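Local coordinates for D-2-hydroxyacid dehydrogensase protein (Ketogulonicigenium vulgare, PDB 4LSW) that probably catalyses the NAD-dependent interconversion of 2-hydroxyacids of D configuration and the corresponding 2-oxoacids, at residues 59-73 with 82-96. Sequence-based numbering, arbitrary orientation.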
ATOM      1  N   ARG A  59       5.822  23.069  -0.965  1.00 13.31           N
ATOM      2  CA  ARG A  59       6.182  24.248  -1.742  1.00 14.21           C
ATOM      3  C   ARG A  59       7.288  25.057  -1.066  1.00 15.16           C
ATOM      4  O   ARG A  59       8.225  25.491  -1.717  1.00 13.95           O
ATOM      5  CB  ARG A  59       4.949  25.129  -1.981  1.00 15.80           C
ATOM      6  CG  ARG A  59       5.277  26.437  -2.682  1.00 19.19           C
ATOM      7  CD  ARG A  59       4.026  27.237  -3.027  1.00 20.59           C
ATOM      8  NE  ARG A  59       3.209  26.585  -4.049  1.00 19.56           N
ATOM      9  CZ  ARG A  59       3.387  26.744  -5.354  1.00 17.85           C
ATOM     10  NH1 ARG A  59       4.365  27.523  -5.798  1.00 21.01           N
ATOM     11  NH2 ARG A  59       2.595  26.120  -6.217  1.00 22.16           N
ATOM     12  N   ALA A  60       7.184  25.246   0.246  1.00 15.58           N
ATOM     13  CA  ALA A  60       8.175  26.050   0.953  1.00 16.04           C
ATOM     14  C   ALA A  60       9.549  25.387   0.890  1.00 14.54           C
ATOM     15  O   ALA A  60      10.566  26.060   0.739  1.00 14.17           O
ATOM     16  CB  ALA A  60       7.750  26.298   2.388  1.00 19.00           C
ATOM     17  N   LEU A  61       9.578  24.062   1.000  1.00 12.46           N
ATOM     18  CA  LEU A  61      10.840  23.342   0.901  1.00 10.88           C
ATOM     19  C   LEU A  61      11.436  23.476  -0.500  1.00 11.42           C
ATOM     20  O   LEU A  61      12.633  23.724  -0.667  1.00 12.52           O
ATOM     21  CB  LEU A  61      10.639  21.873   1.246  1.00 12.05           C
ATOM     22  CG  LEU A  61      11.913  21.062   1.061  1.00 14.27           C
ATOM     23  CD1 LEU A  61      12.989  21.569   2.017  1.00 14.74           C
ATOM     24  CD2 LEU A  61      11.654  19.577   1.251  1.00 14.02           C
ATOM     25  N   ILE A  62      10.590  23.306  -1.507  1.00 10.87           N
ATOM     26  CA  ILE A  62      10.999  23.477  -2.894  1.00 12.62           C
ATOM     27  C   ILE A  62      11.540  24.890  -3.134  1.00 12.26           C
ATOM     28  O   ILE A  62      12.559  25.061  -3.806  1.00 13.20           O
ATOM     29  CB  ILE A  62       9.824  23.142  -3.839  1.00 10.55           C
ATOM     30  CG1 ILE A  62       9.562  21.633  -3.811  1.00 11.35           C
ATOM     31  CG2 ILE A  62      10.107  23.619  -5.248  1.00 14.17           C
ATOM     32  CD1 ILE A  62       8.200  21.219  -4.339  1.00 11.48           C
ATOM     33  N   GLU A  63      10.883  25.891  -2.557  1.00 12.39           N
ATOM     34  CA  GLU A  63      11.329  27.279  -2.685  1.00 16.39           C
ATOM     35  C   GLU A  63      12.694  27.502  -2.035  1.00 13.99           C
ATOM     36  O   GLU A  63      13.472  28.357  -2.473  1.00 15.45           O
ATOM     37  CB  GLU A  63      10.309  28.242  -2.065  1.00 14.93           C
ATOM     38  CG  GLU A  63       8.983  28.326  -2.813  1.00 21.55           C
ATOM     39  CD  GLU A  63       7.908  29.072  -2.033  1.00 27.74           C
ATOM     40  OE1 GLU A  63       7.700  28.755  -0.840  1.00 33.63           O
ATOM     41  OE2 GLU A  63       7.272  29.968  -2.624  1.00 37.39           O
ATOM     42  N   ALA A  64      12.980  26.731  -0.990  1.00 11.94           N
ATOM     43  CA  ALA A  64      14.243  26.862  -0.273  1.00 11.68           C
ATOM     44  C   ALA A  64      15.377  26.191  -1.036  1.00 12.17           C
ATOM     45  O   ALA A  64      16.548  26.330  -0.671  1.00 13.33           O
ATOM     46  CB  ALA A  64      14.122  26.269   1.126  1.00 14.11           C
ATOM     47  N   CYS A  65      15.025  25.448  -2.087  1.00 11.73           N
ATOM     48  CA  CYS A  65      16.010  24.764  -2.916  1.00 10.92           C
ATOM     49  C   CYS A  65      15.906  25.267  -4.356  1.00 13.28           C
ATOM     50  O   CYS A  65      15.404  24.568  -5.232  1.00 12.22           O
ATOM     51  CB  CYS A  65      15.796  23.242  -2.870  1.00  9.83           C
ATOM     52  SG  CYS A  65      15.914  22.503  -1.213  1.00 12.38           S
ATOM     53  N   PRO A  66      16.408  26.484  -4.612  1.00 13.71           N
ATOM     54  CA  PRO A  66      16.157  27.154  -5.893  1.00 15.22           C
ATOM     55  C   PRO A  66      16.793  26.468  -7.097  1.00 15.99           C
ATOM     56  O   PRO A  66      16.396  26.754  -8.230  1.00 15.92           O
ATOM     57  CB  PRO A  66      16.779  28.544  -5.688  1.00 18.01           C
ATOM     58  CG  PRO A  66      17.794  28.351  -4.605  1.00 14.98           C
ATOM     59  CD  PRO A  66      17.202  27.321  -3.692  1.00 16.58           C
ATOM     60  N   ASN A  67      17.757  25.585  -6.858  1.00 12.47           N
ATOM     61  CA  ASN A  67      18.433  24.884  -7.931  1.00 12.86           C
ATOM     62  C   ASN A  67      18.044  23.409  -7.987  1.00 13.15           C
ATOM     63  O   ASN A  67      18.699  22.607  -8.644  1.00 13.08           O
ATOM     64  CB  ASN A  67      19.943  25.061  -7.789  1.00 16.86           C
ATOM     65  CG  ASN A  67      20.356  26.520  -7.859  1.00 16.22           C
ATOM     66  OD1 ASN A  67      20.008  27.226  -8.804  1.00 19.30           O
ATOM     67  ND2 ASN A  67      21.071  26.987  -6.840  1.00 15.39           N
ATOM     68  N   LEU A  68      16.947  23.078  -7.308  1.00 12.15           N
ATOM     69  CA  LEU A  68      16.387  21.721  -7.334  1.00 12.11           C
ATOM     70  C   LEU A  68      16.059  21.227  -8.750  1.00 11.17           C
ATOM     71  O   LEU A  68      15.462  21.952  -9.554  1.00 13.16           O
ATOM     72  CB  LEU A  68      15.122  21.679  -6.475  1.00 10.40           C
ATOM     73  CG  LEU A  68      14.492  20.306  -6.227  1.00  9.75           C
ATOM     74  CD1 LEU A  68      15.444  19.380  -5.481  1.00 10.60           C
ATOM     75  CD2 LEU A  68      13.192  20.474  -5.454  1.00 11.27           C
ATOM     76  N   GLU A  69      16.430  19.979  -9.033  1.00 12.95           N
ATOM     77  CA  GLU A  69      16.215  19.381 -10.351  1.00 12.44           C
ATOM     78  C   GLU A  69      15.241  18.209 -10.303  1.00 12.78           C
ATOM     79  O   GLU A  69      14.488  17.953 -11.258  1.00 12.53           O
ATOM     80  CB  GLU A  69      17.546  18.895 -10.936  1.00 12.66           C
ATOM     81  CG  GLU A  69      18.565  20.011 -11.159  1.00 17.26           C
ATOM     82  CD  GLU A  69      19.964  19.500 -11.476  1.00 19.62           C
ATOM     83  OE1 GLU A  69      20.157  18.276 -11.650  1.00 18.25           O
ATOM     84  OE2 GLU A  69      20.888  20.339 -11.541  1.00 20.26           O
ATOM     85  N   LEU A  70      15.251  17.501  -9.181  1.00 11.23           N
ATOM     86  CA  LEU A  70      14.607  16.199  -9.108  1.00  9.45           C
ATOM     87  C   LEU A  70      14.185  15.880  -7.693  1.00  8.73           C
ATOM     88  O   LEU A  70      14.920  16.138  -6.742  1.00 10.10           O
ATOM     89  CB  LEU A  70      15.582  15.117  -9.592  1.00 10.84           C
ATOM     90  CG  LEU A  70      15.188  13.659  -9.322  1.00 11.12           C
ATOM     91  CD1 LEU A  70      13.945  13.257 -10.094  1.00 12.82           C
ATOM     92  CD2 LEU A  70      16.331  12.727  -9.660  1.00 11.61           C
ATOM     93  N   ILE A  71      12.987  15.325  -7.556  1.00  8.14           N
ATOM     94  CA  ILE A  71      12.558  14.764  -6.284  1.00  8.17           C
ATOM     95  C   ILE A  71      12.300  13.288  -6.521  1.00  9.53           C
ATOM     96  O   ILE A  71      11.457  12.929  -7.343  1.00  9.28           O
ATOM     97  CB  ILE A  71      11.276  15.436  -5.754  1.00  9.17           C
ATOM     98  CG1 ILE A  71      11.512  16.934  -5.548  1.00  9.60           C
ATOM     99  CG2 ILE A  71      10.848  14.787  -4.443  1.00  9.60           C
ATOM    100  CD1 ILE A  71      10.241  17.742  -5.294  1.00 12.07           C
ATOM    101  N   SER A  72      13.052  12.445  -5.823  1.00  9.50           N
ATOM    102  CA  SER A  72      12.915  11.004  -5.940  1.00  8.40           C
ATOM    103  C   SER A  72      12.254  10.457  -4.684  1.00  8.85           C
ATOM    104  O   SER A  72      12.719  10.693  -3.562  1.00  8.74           O
ATOM    105  CB  SER A  72      14.272  10.343  -6.208  1.00  9.47           C
ATOM    106  OG  SER A  72      14.669  10.568  -7.546  1.00 10.17           O
ATOM    107  N   VAL A  73      11.144   9.752  -4.892  1.00 10.31           N
ATOM    108  CA  VAL A  73      10.336   9.234  -3.798  1.00  9.66           C
ATOM    109  C   VAL A  73      10.568   7.738  -3.595  1.00  9.65           C
ATOM    110  O   VAL A  73      10.558   6.959  -4.557  1.00 10.92           O
ATOM    111  CB  VAL A  73       8.834   9.470  -4.073  1.00  9.32           C
ATOM    112  CG1 VAL A  73       8.000   8.956  -2.924  1.00 12.17           C
ATOM    113  CG2 VAL A  73       8.557  10.962  -4.316  1.00 10.75           C
ATOM    114  N   ASP A  82       4.400  18.420  -3.669  1.00 12.87           N
ATOM    115  CA  ASP A  82       3.608  19.494  -4.266  1.00 13.69           C
ATOM    116  C   ASP A  82       3.873  19.534  -5.764  1.00 14.43           C
ATOM    117  O   ASP A  82       4.844  20.131  -6.217  1.00 13.04           O
ATOM    118  CB  ASP A  82       3.936  20.844  -3.612  1.00 13.70           C
ATOM    119  CG  ASP A  82       2.972  21.938  -4.017  1.00 19.61           C
ATOM    120  OD1 ASP A  82       2.575  21.973  -5.200  1.00 18.29           O
ATOM    121  OD2 ASP A  82       2.605  22.764  -3.151  1.00 18.00           O
ATOM    122  N   LEU A  83       3.001  18.887  -6.529  1.00 15.06           N
ATOM    123  CA  LEU A  83       3.218  18.741  -7.962  1.00 15.64           C
ATOM    124  C   LEU A  83       3.122  20.061  -8.717  1.00 16.26           C
ATOM    125  O   LEU A  83       3.849  20.271  -9.684  1.00 16.70           O
ATOM    126  CB  LEU A  83       2.246  17.724  -8.562  1.00 16.49           C
ATOM    127  CG  LEU A  83       2.265  16.298  -8.011  1.00 17.83           C
ATOM    128  CD1 LEU A  83       1.435  15.384  -8.907  1.00 22.95           C
ATOM    129  CD2 LEU A  83       3.692  15.783  -7.867  1.00 18.49           C
ATOM    130  N   ALA A  84       2.227  20.943  -8.280  1.00 18.58           N
ATOM    131  CA  ALA A  84       2.084  22.250  -8.914  1.00 18.81           C
ATOM    132  C   ALA A  84       3.378  23.056  -8.794  1.00 20.17           C
ATOM    133  O   ALA A  84       3.810  23.713  -9.744  1.00 20.97           O
ATOM    134  CB  ALA A  84       0.907  23.016  -8.317  1.00 23.57           C
ATOM    135  N   ALA A  85       3.995  23.001  -7.616  1.00 15.17           N
ATOM    136  CA  ALA A  85       5.264  23.675  -7.392  1.00 16.02           C
ATOM    137  C   ALA A  85       6.335  23.078  -8.298  1.00 15.11           C
ATOM    138  O   ALA A  85       7.162  23.794  -8.852  1.00 18.85           O
ATOM    139  CB  ALA A  85       5.671  23.562  -5.925  1.00 16.34           C
ATOM    140  N   CYS A  86       6.311  21.760  -8.451  1.00 14.05           N
ATOM    141  CA  CYS A  86       7.272  21.095  -9.314  1.00 12.23           C
ATOM    142  C   CYS A  86       7.112  21.527 -10.766  1.00 14.63           C
ATOM    143  O   CYS A  86       8.085  21.895 -11.414  1.00 16.17           O
ATOM    144  CB  CYS A  86       7.149  19.575  -9.198  1.00 12.83           C
ATOM    145  SG  CYS A  86       7.757  18.915  -7.628  1.00 14.33           S
ATOM    146  N   ARG A  87       5.882  21.487 -11.265  1.00 17.61           N
ATOM    147  CA  ARG A  87       5.641  21.805 -12.665  1.00 19.09           C
ATOM    148  C   ARG A  87       5.903  23.270 -12.999  1.00 19.29           C
ATOM    149  O   ARG A  87       6.308  23.587 -14.117  1.00 22.33           O
ATOM    150  CB  ARG A  87       4.233  21.387 -13.076  1.00 18.55           C
ATOM    151  CG  ARG A  87       4.062  19.877 -13.114  1.00 16.93           C
ATOM    152  CD  ARG A  87       2.774  19.484 -13.806  1.00 20.87           C
ATOM    153  NE  ARG A  87       2.586  18.036 -13.843  1.00 21.07           N
ATOM    154  CZ  ARG A  87       1.835  17.355 -12.983  1.00 22.53           C
ATOM    155  NH1 ARG A  87       1.193  17.989 -12.012  1.00 23.79           N
ATOM    156  NH2 ARG A  87       1.720  16.036 -13.101  1.00 23.62           N
ATOM    157  N   GLU A  88       5.681  24.157 -12.031  1.00 19.26           N
ATOM    158  CA  GLU A  88       6.023  25.568 -12.201  1.00 20.72           C
ATOM    159  C   GLU A  88       7.513  25.732 -12.454  1.00 22.91           C
ATOM    160  O   GLU A  88       7.931  26.637 -13.176  1.00 26.25           O
ATOM    161  CB  GLU A  88       5.669  26.373 -10.946  1.00 22.47           C
ATOM    162  CG  GLU A  88       4.197  26.641 -10.714  1.00 23.99           C
ATOM    163  CD  GLU A  88       3.927  27.179  -9.318  1.00 27.56           C
ATOM    164  OE1 GLU A  88       4.901  27.442  -8.578  1.00 27.22           O
ATOM    165  OE2 GLU A  88       2.741  27.327  -8.957  1.00 30.06           O
ATOM    166  N   ARG A  89       8.311  24.853 -11.850  1.00 22.30           N
ATOM    167  CA  ARG A  89       9.760  25.036 -11.785  1.00 21.01           C
ATOM    168  C   ARG A  89      10.581  24.111 -12.673  1.00 20.33           C
ATOM    169  O   ARG A  89      11.805  24.222 -12.724  1.00 23.45           O
ATOM    170  CB  ARG A  89      10.220  24.892 -10.334  1.00 22.46           C
ATOM    171  CG  ARG A  89       9.643  25.960  -9.447  1.00 27.75           C
ATOM    172  CD  ARG A  89      10.040  25.780  -8.005  1.00 27.95           C
ATOM    173  NE  ARG A  89       9.940  27.048  -7.296  1.00 32.24           N
ATOM    174  CZ  ARG A  89       8.791  27.629  -6.968  1.00 32.71           C
ATOM    175  NH1 ARG A  89       7.632  27.050  -7.270  1.00 29.16           N
ATOM    176  NH2 ARG A  89       8.800  28.791  -6.332  1.00 33.08           N
ATOM    177  N   GLY A  90       9.916  23.199 -13.373  1.00 17.76           N
ATOM    178  CA  GLY A  90      10.627  22.259 -14.211  1.00 16.81           C
ATOM    179  C   GLY A  90      11.247  21.140 -13.399  1.00 13.27           C
ATOM    180  O   GLY A  90      12.140  20.449 -13.869  1.00 14.58           O
ATOM    181  N   ILE A  91      10.761  20.954 -12.177  1.00 13.87           N
ATOM    182  CA  ILE A  91      11.271  19.884 -11.328  1.00 12.83           C
ATOM    183  C   ILE A  91      10.614  18.555 -11.708  1.00 11.90           C
ATOM    184  O   ILE A  91       9.390  18.474 -11.835  1.00 12.64           O
ATOM    185  CB  ILE A  91      11.039  20.190  -9.841  1.00 13.12           C
ATOM    186  CG1 ILE A  91      11.817  21.444  -9.443  1.00 13.66           C
ATOM    187  CG2 ILE A  91      11.442  19.009  -8.959  1.00 11.54           C
ATOM    188  CD1 ILE A  91      11.309  22.081  -8.176  1.00 15.79           C
ATOM    189  N   GLN A  92      11.440  17.528 -11.889  1.00 11.90           N
ATOM    190  CA  GLN A  92      10.963  16.193 -12.223  1.00 13.94           C
ATOM    191  C   GLN A  92      10.798  15.349 -10.958  1.00 12.15           C
ATOM    192  O   GLN A  92      11.423  15.624  -9.939  1.00 10.79           O
ATOM    193  CB  GLN A  92      11.931  15.528 -13.200  1.00 14.83           C
ATOM    194  CG  GLN A  92      12.054  16.287 -14.524  1.00 15.32           C
ATOM    195  CD  GLN A  92      13.172  15.757 -15.400  1.00 20.53           C
ATOM    196  OE1 GLN A  92      13.030  14.723 -16.052  1.00 21.46           O
ATOM    197  NE2 GLN A  92      14.299  16.465 -15.416  1.00 16.53           N
ATOM    198  N   VAL A  93       9.936  14.334 -11.026  1.00 10.41           N
ATOM    199  CA  VAL A  93       9.654  13.483  -9.870  1.00  9.33           C
ATOM    200  C   VAL A  93       9.697  12.011 -10.288  1.00 11.87           C
ATOM    201  O   VAL A  93       9.236  11.676 -11.374  1.00 12.37           O
ATOM    202  CB  VAL A  93       8.279  13.822  -9.245  1.00 10.15           C
ATOM    203  CG1 VAL A  93       8.032  12.998  -7.985  1.00 11.93           C
ATOM    204  CG2 VAL A  93       8.167  15.314  -8.921  1.00 12.23           C
ATOM    205  N   THR A  94      10.278  11.150  -9.448  1.00  9.15           N
ATOM    206  CA  THR A  94      10.253   9.700  -9.685  1.00 10.09           C
ATOM    207  C   THR A  94       9.675   8.988  -8.463  1.00 10.39           C
ATOM    208  O   THR A  94       9.707   9.523  -7.355  1.00 10.36           O
ATOM    209  CB  THR A  94      11.665   9.112  -9.973  1.00 11.55           C
ATOM    210  OG1 THR A  94      12.501   9.270  -8.820  1.00 11.13           O
ATOM    211  CG2 THR A  94      12.310   9.779 -11.181  1.00 12.24           C
ATOM    212  N   ASN A  95       9.150   7.782  -8.666  1.00 12.09           N
ATOM    213  CA  ASN A  95       8.719   6.948  -7.544  1.00 10.79           C
ATOM    214  C   ASN A  95       9.319   5.547  -7.668  1.00 11.53           C
ATOM    215  O   ASN A  95      10.258   5.338  -8.451  1.00 11.51           O
ATOM    216  CB  ASN A  95       7.186   6.892  -7.440  1.00 12.44           C
ATOM    217  CG  ASN A  95       6.536   6.197  -8.625  1.00 11.58           C
ATOM    218  OD1 ASN A  95       7.125   6.074  -9.696  1.00 13.05           O
ATOM    219  ND2 ASN A  95       5.300   5.746  -8.432  1.00 15.64           N
ATOM    220  N   THR A  96       8.798   4.589  -6.899  1.00 11.59           N
ATOM    221  CA  THR A  96       9.275   3.201  -7.002  1.00 12.20           C
ATOM    222  C   THR A  96       8.129   2.200  -7.186  1.00 13.97           C
ATOM    223  O   THR A  96       7.748   1.508  -6.238  1.00 14.42           O
ATOM    224  CB  THR A  96      10.133   2.794  -5.795  1.00 11.65           C
ATOM    225  OG1 THR A  96       9.338   2.779  -4.606  1.00 13.20           O
ATOM    226  CG2 THR A  96      11.294   3.767  -5.613  1.00 13.20           C
TER
HETATM  227  O   HOH W   1       2.997  22.517  -0.464  1.00 20.11           O
HETATM  228  O   HOH W   2       6.165  29.087  -4.681  1.00 36.10           O
HETATM  229  O   HOH W   3      14.556  22.564 -12.239  1.00 29.81           O
HETATM  230  O   HOH W   4      14.522  19.017 -13.746  1.00 16.49           O
HETATM  231  O   HOH W   5      12.219   7.161  -6.966  1.00 10.19           O
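R59 sends CG anti to its backbone nitrogen (chi1 175°) and then bends at chi3 (-68°), which lays its guanidinium across helix 83-89 among A84, A85, E88 and R89. There it meets the carboxylate of E88 end-on: NH1 gives a nearly straight bond to the syn side of OE1 (2.8 Å), while NH2 reaches OE2 from above the carboxylate plane (3.0 Å). CB of A85 lies over the centre of one guanidinium face. E88 OE1 also pairs with R89 NH1, which probably offsets the closeness of the two arginines, and a water joins R59 NH1, E63 OE2 and R89 NH2. With an alanine in place of R59, E88 would probably keep R89 but lose its two-pronged mate, and the A85 methyl the flat group it packs against. D82 caps helix 83-89 through OD1, which accepts from A85 N; its OD2 makes a long, charge-only salt bridge to R59 NE and shares a water with R59 N.

Beneath these charges, I62 splits its branches: CD1 packs on A85 CB (3.8 Å), CG2 on I91 CD1 (3.5 Å). L68 CD2 meets the same I91 methyl, and I71 CD1 presses on C86 SG (3.6 Å), closing an apolar layer between helices and sheet.

Strands 70-73 and 92-94 run parallel, joined by backbone hydrogen bonds from I71 N to Q92 O, T94 N to I71 O and V73 N to T94 O, with Q92 N to E69 O just ahead. On the face bearing L70, the S72 and T94 hydroxyls share a hydrogen bond (OG to OG1, 2.8 Å).

Helix 83-89 lies in the crossover connection of this beta-alpha-beta unit; strands 48-52 and 313-315 flank the strand pair, and helix 287-306 packs against S72 and T94.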